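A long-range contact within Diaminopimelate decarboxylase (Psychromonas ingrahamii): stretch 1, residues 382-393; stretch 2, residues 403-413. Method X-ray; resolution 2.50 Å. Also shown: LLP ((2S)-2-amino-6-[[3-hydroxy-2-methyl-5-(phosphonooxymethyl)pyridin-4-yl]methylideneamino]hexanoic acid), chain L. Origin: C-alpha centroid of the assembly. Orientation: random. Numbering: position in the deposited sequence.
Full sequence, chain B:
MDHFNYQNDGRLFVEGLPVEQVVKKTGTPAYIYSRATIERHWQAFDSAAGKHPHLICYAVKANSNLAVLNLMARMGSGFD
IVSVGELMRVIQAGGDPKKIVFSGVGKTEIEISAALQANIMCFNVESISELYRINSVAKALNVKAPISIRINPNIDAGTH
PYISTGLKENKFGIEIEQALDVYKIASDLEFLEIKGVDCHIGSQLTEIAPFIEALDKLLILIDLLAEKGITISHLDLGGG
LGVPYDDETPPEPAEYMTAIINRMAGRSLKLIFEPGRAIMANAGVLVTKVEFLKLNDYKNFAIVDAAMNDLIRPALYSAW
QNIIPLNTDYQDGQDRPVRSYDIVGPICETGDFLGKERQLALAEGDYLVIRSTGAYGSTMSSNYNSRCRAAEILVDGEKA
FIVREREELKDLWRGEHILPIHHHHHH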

ATOM      1  N   SER B 382       1.071  -4.974   0.515  1.00  6.73           N
ATOM      2  CA  SER B 382       2.493  -4.722   0.311  1.00  7.07           C
ATOM      3  C   SER B 382       3.302  -5.661   1.161  1.00  6.86           C
ATOM      4  O   SER B 382       2.734  -6.526   1.815  1.00  6.72           O
ATOM      5  CB  SER B 382       2.843  -3.296   0.685  1.00  7.39           C
ATOM      6  OG  SER B 382       2.876  -3.140   2.098  1.00  8.42           O
ATOM      7  N   ASN B 383       4.612  -5.468   1.133  1.00  6.80           N
ATOM      8  CA  ASN B 383       5.560  -6.248   1.925  1.00  6.97           C
ATOM      9  C   ASN B 383       6.201  -5.470   3.079  1.00  6.59           C
ATOM     10  O   ASN B 383       7.237  -5.857   3.556  1.00  6.41           O
ATOM     11  CB  ASN B 383       6.678  -6.771   1.031  1.00  7.08           C
ATOM     12  CG  ASN B 383       6.168  -7.696  -0.031  1.00  7.41           C
ATOM     13  OD1 ASN B 383       6.269  -7.393  -1.215  1.00  7.57           O
ATOM     14  ND2 ASN B 383       5.622  -8.868   0.379  1.00  7.58           N
ATOM     15  N   TYR B 384       5.574  -4.389   3.533  1.00  6.36           N
ATOM     16  CA  TYR B 384       6.174  -3.560   4.564  1.00  6.37           C
ATOM     17  C   TYR B 384       6.567  -4.392   5.790  1.00  6.40           C
ATOM     18  O   TYR B 384       5.884  -5.353   6.131  1.00  6.46           O
ATOM     19  CB  TYR B 384       5.200  -2.443   4.883  1.00  6.58           C
ATOM     20  CG  TYR B 384       5.666  -1.389   5.872  1.00  6.69           C
ATOM     21  CD1 TYR B 384       6.966  -0.881   5.848  1.00  6.77           C
ATOM     22  CD2 TYR B 384       4.791  -0.917   6.824  1.00  6.77           C
ATOM     23  CE1 TYR B 384       7.375   0.090   6.748  1.00  6.86           C
ATOM     24  CE2 TYR B 384       5.183   0.041   7.728  1.00  6.98           C
ATOM     25  CZ  TYR B 384       6.475   0.548   7.683  1.00  7.06           C
ATOM     26  OH  TYR B 384       6.830   1.487   8.617  1.00  7.10           O
ATOM     27  N   ASN B 385       7.704  -4.064   6.400  1.00  6.43           N
ATOM     28  CA  ASN B 385       8.339  -4.883   7.465  1.00  6.43           C
ATOM     29  C   ASN B 385       8.776  -6.250   6.938  1.00  6.55           C
ATOM     30  O   ASN B 385       8.964  -7.175   7.700  1.00  6.55           O
ATOM     31  CB  ASN B 385       7.414  -5.091   8.654  1.00  6.59           C
ATOM     32  CG  ASN B 385       7.286  -3.865   9.548  1.00  6.75           C
ATOM     33  OD1 ASN B 385       6.759  -3.969  10.667  1.00  6.49           O
ATOM     34  ND2 ASN B 385       7.678  -2.691   9.042  1.00  6.70           N
ATOM     35  N   SER B 386       8.948  -6.371   5.620  1.00  6.62           N
ATOM     36  CA  SER B 386       9.396  -7.590   5.007  1.00  6.68           C
ATOM     37  C   SER B 386       8.536  -8.750   5.427  1.00  6.84           C
ATOM     38  O   SER B 386       9.036  -9.811   5.774  1.00  6.61           O
ATOM     39  CB  SER B 386      10.877  -7.856   5.310  1.00  6.80           C
ATOM     40  OG  SER B 386      11.701  -6.899   4.636  1.00  6.69           O
ATOM     41  N   ARG B 387       7.221  -8.523   5.368  1.00  7.16           N
ATOM     42  CA  ARG B 387       6.218  -9.546   5.599  1.00  7.42           C
ATOM     43  C   ARG B 387       5.810 -10.096   4.248  1.00  8.36           C
ATOM     44  O   ARG B 387       5.689  -9.358   3.292  1.00  9.05           O
ATOM     45  CB  ARG B 387       5.002  -8.947   6.295  1.00  7.10           C
ATOM     46  CG  ARG B 387       5.321  -8.514   7.696  1.00  7.19           C
ATOM     47  CD  ARG B 387       4.259  -7.650   8.324  1.00  7.49           C
ATOM     48  NE  ARG B 387       2.929  -8.239   8.191  1.00  7.79           N
ATOM     49  CZ  ARG B 387       2.432  -9.214   8.931  1.00  7.54           C
ATOM     50  NH1 ARG B 387       3.167  -9.744   9.895  1.00  7.73           N
ATOM     51  NH2 ARG B 387       1.220  -9.688   8.657  1.00  7.42           N
ATOM     52  N   CYS B 388       5.617 -11.391   4.166  1.00  9.71           N
ATOM     53  CA  CYS B 388       5.166 -12.049   2.951  1.00 11.31           C
ATOM     54  C   CYS B 388       3.680 -11.820   2.729  1.00 11.45           C
ATOM     55  O   CYS B 388       2.919 -11.873   3.665  1.00 11.93           O
ATOM     56  CB  CYS B 388       5.407 -13.548   3.067  1.00 11.67           C
ATOM     57  SG  CYS B 388       7.154 -13.918   3.053  1.00 13.07           S
ATOM     58  N   ARG B 389       3.290 -11.600   1.496  1.00 12.10           N
ATOM     59  CA  ARG B 389       1.907 -11.445   1.196  1.00 13.98           C
ATOM     60  C   ARG B 389       1.129 -12.737   1.452  1.00 12.84           C
ATOM     61  O   ARG B 389       1.635 -13.846   1.229  1.00 13.76           O
ATOM     62  CB  ARG B 389       1.642 -10.928  -0.242  1.00 16.42           C
ATOM     63  CG  ARG B 389       1.729  -9.424  -0.273  1.00 18.76           C
ATOM     64  CD  ARG B 389       1.327  -8.793  -1.586  1.00 21.41           C
ATOM     65  NE  ARG B 389       2.443  -8.778  -2.534  1.00 23.92           N
ATOM     66  CZ  ARG B 389       2.701  -7.819  -3.405  1.00 23.35           C
ATOM     67  NH1 ARG B 389       3.745  -7.976  -4.171  1.00 27.93           N
ATOM     68  NH2 ARG B 389       1.970  -6.715  -3.505  1.00 21.91           N
ATOM     69  N   ALA B 390      -0.096 -12.531   1.894  1.00 11.08           N
ATOM     70  CA  ALA B 390      -0.990 -13.568   2.305  1.00 10.48           C
ATOM     71  C   ALA B 390      -1.385 -14.486   1.183  1.00  9.94           C
ATOM     72  O   ALA B 390      -1.330 -14.141   0.013  1.00  9.10           O
ATOM     73  CB  ALA B 390      -2.258 -12.933   2.861  1.00 10.64           C
ATOM     74  N   ALA B 391      -1.777 -15.675   1.575  1.00 10.06           N
ATOM     75  CA  ALA B 391      -2.345 -16.631   0.648  1.00 10.79           C
ATOM     76  C   ALA B 391      -3.745 -16.193   0.361  1.00 11.18           C
ATOM     77  O   ALA B 391      -4.368 -15.598   1.203  1.00 11.64           O
ATOM     78  CB  ALA B 391      -2.331 -18.036   1.231  1.00 10.53           C
ATOM     79  N   GLU B 392      -4.225 -16.489  -0.828  1.00 11.93           N
ATOM     80  CA  GLU B 392      -5.587 -16.223  -1.187  1.00 12.64           C
ATOM     81  C   GLU B 392      -6.201 -17.524  -1.656  1.00 12.94           C
ATOM     82  O   GLU B 392      -5.624 -18.246  -2.464  1.00 11.41           O
ATOM     83  CB  GLU B 392      -5.658 -15.180  -2.298  1.00 13.36           C
ATOM     84  CG  GLU B 392      -5.282 -13.792  -1.867  1.00 14.64           C
ATOM     85  CD  GLU B 392      -5.109 -12.850  -3.016  1.00 17.18           C
ATOM     86  OE1 GLU B 392      -3.957 -12.537  -3.355  1.00 19.12           O
ATOM     87  OE2 GLU B 392      -6.113 -12.404  -3.611  1.00 22.66           O
ATOM     88  N   ILE B 393      -7.412 -17.785  -1.146  1.00 14.46           N
ATOM     89  CA  ILE B 393      -8.112 -19.039  -1.324  1.00 14.92           C
ATOM     90  C   ILE B 393      -9.498 -18.817  -1.843  1.00 15.89           C
ATOM     91  O   ILE B 393     -10.240 -17.980  -1.334  1.00 17.21           O
ATOM     92  CB  ILE B 393      -8.259 -19.728   0.015  1.00 16.12           C
ATOM     93  CG1 ILE B 393      -6.885 -20.012   0.575  1.00 17.21           C
ATOM     94  CG2 ILE B 393      -8.998 -21.066  -0.122  1.00 16.42           C
ATOM     95  CD1 ILE B 393      -6.932 -20.401   2.035  1.00 18.33           C
ATOM     96  N   VAL B 403      -5.670 -19.871  -4.833  1.00 12.91           N
ATOM     97  CA  VAL B 403      -5.601 -19.065  -6.049  1.00 10.94           C
ATOM     98  C   VAL B 403      -4.481 -18.023  -5.998  1.00  9.78           C
ATOM     99  O   VAL B 403      -4.158 -17.390  -6.988  1.00  8.92           O
ATOM    100  CB  VAL B 403      -6.957 -18.389  -6.352  1.00 11.25           C
ATOM    101  CG1 VAL B 403      -7.984 -19.449  -6.743  1.00 11.39           C
ATOM    102  CG2 VAL B 403      -7.479 -17.557  -5.182  1.00 11.32           C
ATOM    103  N   ARG B 404      -3.899 -17.829  -4.834  1.00  9.29           N
ATOM    104  CA  ARG B 404      -2.589 -17.189  -4.765  1.00  9.46           C
ATOM    105  C   ARG B 404      -1.776 -17.709  -3.595  1.00  9.44           C
ATOM    106  O   ARG B 404      -2.168 -17.600  -2.435  1.00  9.33           O
ATOM    107  CB  ARG B 404      -2.707 -15.683  -4.681  1.00  9.39           C
ATOM    108  CG  ARG B 404      -1.360 -15.020  -4.512  1.00  9.28           C
ATOM    109  CD  ARG B 404      -1.289 -13.581  -5.006  1.00  8.88           C
ATOM    110  NE  ARG B 404       0.050 -13.064  -4.714  1.00  8.46           N
ATOM    111  CZ  ARG B 404       0.864 -12.443  -5.573  1.00  8.02           C
ATOM    112  NH1 ARG B 404       0.524 -12.162  -6.796  1.00  7.82           N
ATOM    113  NH2 ARG B 404       2.018 -12.041  -5.155  1.00  8.26           N
ATOM    114  N   GLU B 405      -0.653 -18.314  -3.913  1.00  9.99           N
ATOM    115  CA  GLU B 405       0.206 -18.881  -2.898  1.00 10.11           C
ATOM    116  C   GLU B 405       0.795 -17.785  -2.031  1.00  9.61           C
ATOM    117  O   GLU B 405       1.206 -16.696  -2.534  1.00  8.50           O
ATOM    118  CB  GLU B 405       1.321 -19.658  -3.542  1.00 11.45           C
ATOM    119  CG  GLU B 405       0.869 -20.929  -4.242  1.00 13.27           C
ATOM    120  CD  GLU B 405       1.846 -21.318  -5.376  1.00 15.79           C
ATOM    121  OE1 GLU B 405       3.029 -20.831  -5.404  1.00 18.34           O
ATOM    122  OE2 GLU B 405       1.442 -22.091  -6.272  1.00 18.04           O
ATOM    123  N   ARG B 406       0.863 -18.078  -0.731  1.00  8.99           N
ATOM    124  CA  ARG B 406       1.616 -17.244   0.181  1.00  8.79           C
ATOM    125  C   ARG B 406       3.027 -16.993  -0.428  1.00  9.27           C
ATOM    126  O   ARG B 406       3.685 -17.926  -0.913  1.00  8.48           O
ATOM    127  CB  ARG B 406       1.730 -17.932   1.539  1.00  8.21           C
ATOM    128  CG  ARG B 406       2.284 -17.017   2.602  1.00  8.25           C
ATOM    129  CD  ARG B 406       2.348 -17.627   3.969  1.00  8.11           C
ATOM    130  NE  ARG B 406       1.073 -18.243   4.287  1.00  8.35           N
ATOM    131  CZ  ARG B 406       0.008 -17.582   4.716  1.00  8.33           C
ATOM    132  NH1 ARG B 406       0.026 -16.260   4.902  1.00  8.37           N
ATOM    133  NH2 ARG B 406      -1.064 -18.257   5.016  1.00  8.36           N
ATOM    134  N   GLU B 407       3.506 -15.768  -0.385  1.00 10.01           N
ATOM    135  CA  GLU B 407       4.902 -15.534  -0.785  1.00 11.56           C
ATOM    136  C   GLU B 407       5.878 -16.207   0.170  1.00 12.81           C
ATOM    137  O   GLU B 407       5.609 -16.341   1.357  1.00 12.52           O
ATOM    138  CB  GLU B 407       5.206 -14.056  -0.826  1.00 11.74           C
ATOM    139  CG  GLU B 407       4.406 -13.347  -1.877  1.00 12.56           C
ATOM    140  CD  GLU B 407       4.546 -11.852  -1.821  1.00 14.08           C
ATOM    141  OE1 GLU B 407       4.981 -11.264  -0.789  1.00 13.92           O
ATOM    142  OE2 GLU B 407       4.233 -11.236  -2.876  1.00 17.44           O
ATOM    143  N   GLU B 408       7.003 -16.663  -0.360  1.00 15.30           N
ATOM    144  CA  GLU B 408       8.102 -17.189   0.449  1.00 17.70           C
ATOM    145  C   GLU B 408       9.098 -16.034   0.719  1.00 17.56           C
ATOM    146  O   GLU B 408       9.201 -15.095  -0.053  1.00 14.01           O
ATOM    147  CB  GLU B 408       8.862 -18.292  -0.286  1.00 20.69           C
ATOM    148  CG  GLU B 408       8.031 -19.471  -0.739  1.00 22.94           C
ATOM    149  CD  GLU B 408       7.637 -20.379   0.409  1.00 28.76           C
ATOM    150  OE1 GLU B 408       8.430 -20.694   1.340  1.00 33.57           O
ATOM    151  OE2 GLU B 408       6.481 -20.831   0.375  1.00 37.52           O
ATOM    152  N   LEU B 409       9.829 -16.158   1.822  1.00 18.54           N
ATOM    153  CA  LEU B 409      10.777 -15.153   2.224  1.00 19.29           C
ATOM    154  C   LEU B 409      11.775 -14.818   1.126  1.00 18.31           C
ATOM    155  O   LEU B 409      12.022 -13.654   0.870  1.00 18.03           O
ATOM    156  CB  LEU B 409      11.570 -15.586   3.459  1.00 20.97           C
ATOM    157  CG  LEU B 409      10.836 -15.744   4.771  1.00 22.10           C
ATOM    158  CD1 LEU B 409      11.807 -16.306   5.809  1.00 24.40           C
ATOM    159  CD2 LEU B 409      10.265 -14.429   5.246  1.00 22.49           C
ATOM    160  N   LYS B 410      12.302 -15.818   0.446  1.00 17.86           N
ATOM    161  CA  LYS B 410      13.281 -15.574  -0.615  1.00 18.82           C
ATOM    162  C   LYS B 410      12.721 -14.795  -1.821  1.00 19.35           C
ATOM    163  O   LYS B 410      13.485 -14.245  -2.615  1.00 24.16           O
ATOM    164  CB  LYS B 410      13.957 -16.866  -1.056  1.00 18.99           C
ATOM    165  CG  LYS B 410      13.032 -17.855  -1.768  1.00 20.12           C
ATOM    166  CD  LYS B 410      13.590 -19.228  -1.999  1.00 20.57           C
ATOM    167  CE  LYS B 410      13.800 -19.933  -0.682  1.00 22.21           C
ATOM    168  NZ  LYS B 410      12.667 -20.877  -0.471  1.00 23.58           N
ATOM    169  N   ASP B 411      11.412 -14.670  -1.933  1.00 19.18           N
ATOM    170  CA  ASP B 411      10.830 -13.779  -2.931  1.00 19.20           C
ATOM    171  C   ASP B 411      10.977 -12.318  -2.552  1.00 17.39           C
ATOM    172  O   ASP B 411      10.811 -11.450  -3.419  1.00 16.55           O
ATOM    173  CB  ASP B 411       9.328 -14.073  -3.150  1.00 20.75           C
ATOM    174  CG  ASP B 411       9.059 -15.500  -3.673  1.00 24.03           C
ATOM    175  OD1 ASP B 411       9.942 -16.003  -4.433  1.00 21.00           O
ATOM    176  OD2 ASP B 411       7.932 -16.062  -3.355  1.00 26.83           O
ATOM    177  N   LEU B 412      11.198 -12.024  -1.270  1.00 15.28           N
ATOM    178  CA  LEU B 412      11.172 -10.632  -0.826  1.00 15.03           C
ATOM    179  C   LEU B 412      12.243  -9.789  -1.515  1.00 15.19           C
ATOM    180  O   LEU B 412      11.983  -8.670  -1.881  1.00 13.69           O
ATOM    181  CB  LEU B 412      11.325 -10.527   0.676  1.00 14.84           C
ATOM    182  CG  LEU B 412      10.144 -11.027   1.530  1.00 14.55           C
ATOM    183  CD1 LEU B 412      10.571 -11.144   2.970  1.00 15.22           C
ATOM    184  CD2 LEU B 412       8.954 -10.134   1.436  1.00 14.27           C
ATOM    185  N   TRP B 413      13.430 -10.357  -1.703  1.00 15.94           N
ATOM    186  CA  TRP B 413      14.550  -9.615  -2.243  1.00 16.64           C
ATOM    187  C   TRP B 413      14.883 -10.064  -3.678  1.00 17.84           C
ATOM    188  O   TRP B 413      15.972  -9.825  -4.160  1.00 16.49           O
ATOM    189  CB  TRP B 413      15.767  -9.748  -1.338  1.00 16.94           C
ATOM    190  CG  TRP B 413      16.147 -11.123  -1.089  1.00 17.62           C
ATOM    191  CD1 TRP B 413      16.787 -11.949  -1.949  1.00 17.75           C
ATOM    192  CD2 TRP B 413      15.876 -11.901   0.103  1.00 18.72           C
ATOM    193  NE1 TRP B 413      16.935 -13.189  -1.384  1.00 19.58           N
ATOM    194  CE2 TRP B 413      16.391 -13.194  -0.121  1.00 18.93           C
ATOM    195  CE3 TRP B 413      15.255 -11.628   1.320  1.00 18.39           C
ATOM    196  CZ2 TRP B 413      16.320 -14.218   0.832  1.00 18.48           C
ATOM    197  CZ3 TRP B 413      15.178 -12.644   2.265  1.00 19.15           C
ATOM    198  CH2 TRP B 413      15.715 -13.925   2.015  1.00 19.04           C
TER
HETATM  199  N1  LLP L 508      13.036   1.484  16.079  1.00 21.88           N
HETATM  200  C2  LLP L 508      11.872   0.925  16.451  1.00 19.77           C
HETATM  201  C2' LLP L 508      11.823  -0.133  17.480  1.00 19.33           C
HETATM  202  C3  LLP L 508      10.591   1.306  15.831  1.00 21.05           C
HETATM  203  O3  LLP L 508       9.358   0.792  16.168  1.00 23.27           O
HETATM  204  C4  LLP L 508      10.604   2.308  14.817  1.00 21.72           C
HETATM  205  C4' LLP L 508       9.215   2.621  14.348  1.00 22.71           C
HETATM  206  C5  LLP L 508      11.902   2.901  14.493  1.00 23.06           C
HETATM  207  C6  LLP L 508      13.061   2.450  15.119  1.00 22.85           C
HETATM  208  C5' LLP L 508      11.903   3.973  13.465  1.00 25.18           C
HETATM  209  OP4 LLP L 508      13.098   4.711  13.508  1.00 25.42           O
HETATM  210  P   LLP L 508      13.149   6.134  12.795  1.00 24.24           P
HETATM  211  OP1 LLP L 508      11.957   6.845  13.373  1.00 20.73           O
HETATM  212  OP2 LLP L 508      14.508   6.553  13.277  1.00 30.35           O
HETATM  213  OP3 LLP L 508      13.334   5.894  11.326  1.00 23.16           O
HETATM  214  N   LLP L 508       6.463   4.627   8.222  1.00 22.44           N
HETATM  215  CA  LLP L 508       6.422   5.859   9.027  1.00 22.10           C
HETATM  216  CB  LLP L 508       7.477   5.977  10.102  1.00 21.72           C
HETATM  217  CG  LLP L 508       8.078   4.703  10.603  1.00 21.39           C
HETATM  218  CD  LLP L 508       7.145   4.009  11.543  1.00 21.27           C
HETATM  219  CE  LLP L 508       7.687   3.941  12.960  1.00 22.58           C
HETATM  220  NZ  LLP L 508       8.975   3.280  13.114  1.00 23.10           N
HETATM  221  C   LLP L 508       6.731   7.007   8.117  1.00 22.68           C
HETATM  222  O   LLP L 508       6.832   8.136   8.597  1.00 22.62           O
HETATM  223  OXT LLP L 508       6.930   6.865   6.910  1.00 21.81           O
HETATM  224  O   HOH W   1       2.413 -14.132   4.967  1.00 10.20           O
HETATM  225  O   HOH W   2       0.772 -14.098  -2.018  1.00  4.26           O

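A single carboxylate, that of Glu-407, gathers donors from both stretches and is shared by two closely placed arginines. Its OE1 accepts hydrogen bonds from Asn-383 ND2 (2.7 Å) and from the backbone N of Arg-389 (2.9 Å), while OE2 forms a salt bridge with Arg-389 NE (3.1 Å), meeting that guanidinium at its edge, near its plane. Arg-404 NH2 reaches the same OE2 at 3.3 Å in a salt bridge whose hydrogen bond is weak. The negative charge thus offsets the like charges of Arg-389 NE and Arg-404 NH2, only 4.2 Å apart. Asn-383 ND2 also donates to Arg-387 O (3.0 Å), which holds the amide in place within its own loop as it donates to OE1. Glu-407 N donates to Arg-389 O (3.1 Å), completing a reciprocal pair with the Arg-389 N to Glu-407 OE1 bond.

Farther along, Glu-392 and Arg-404 pair in antiparallel fashion, Glu-392 N to Arg-404 O (2.8 Å) and Arg-404 N to Glu-392 O (3.0 Å); Val-403 N shares that last acceptor at 2.9 Å. Water 2 links the stretches, accepting from Arg-404 NE (3.0 Å) and lying 2.9 Å from Ala-390 O. Water 1 joins Cys-388 O (2.7 Å) to Arg-406 NH1 (3.2 Å). Beyond the polar cluster, the contact turns apolar: Cys-388 SG packs against Leu-409 CD2 (3.8 Å) and Leu-412 CD1 (4.4 Å).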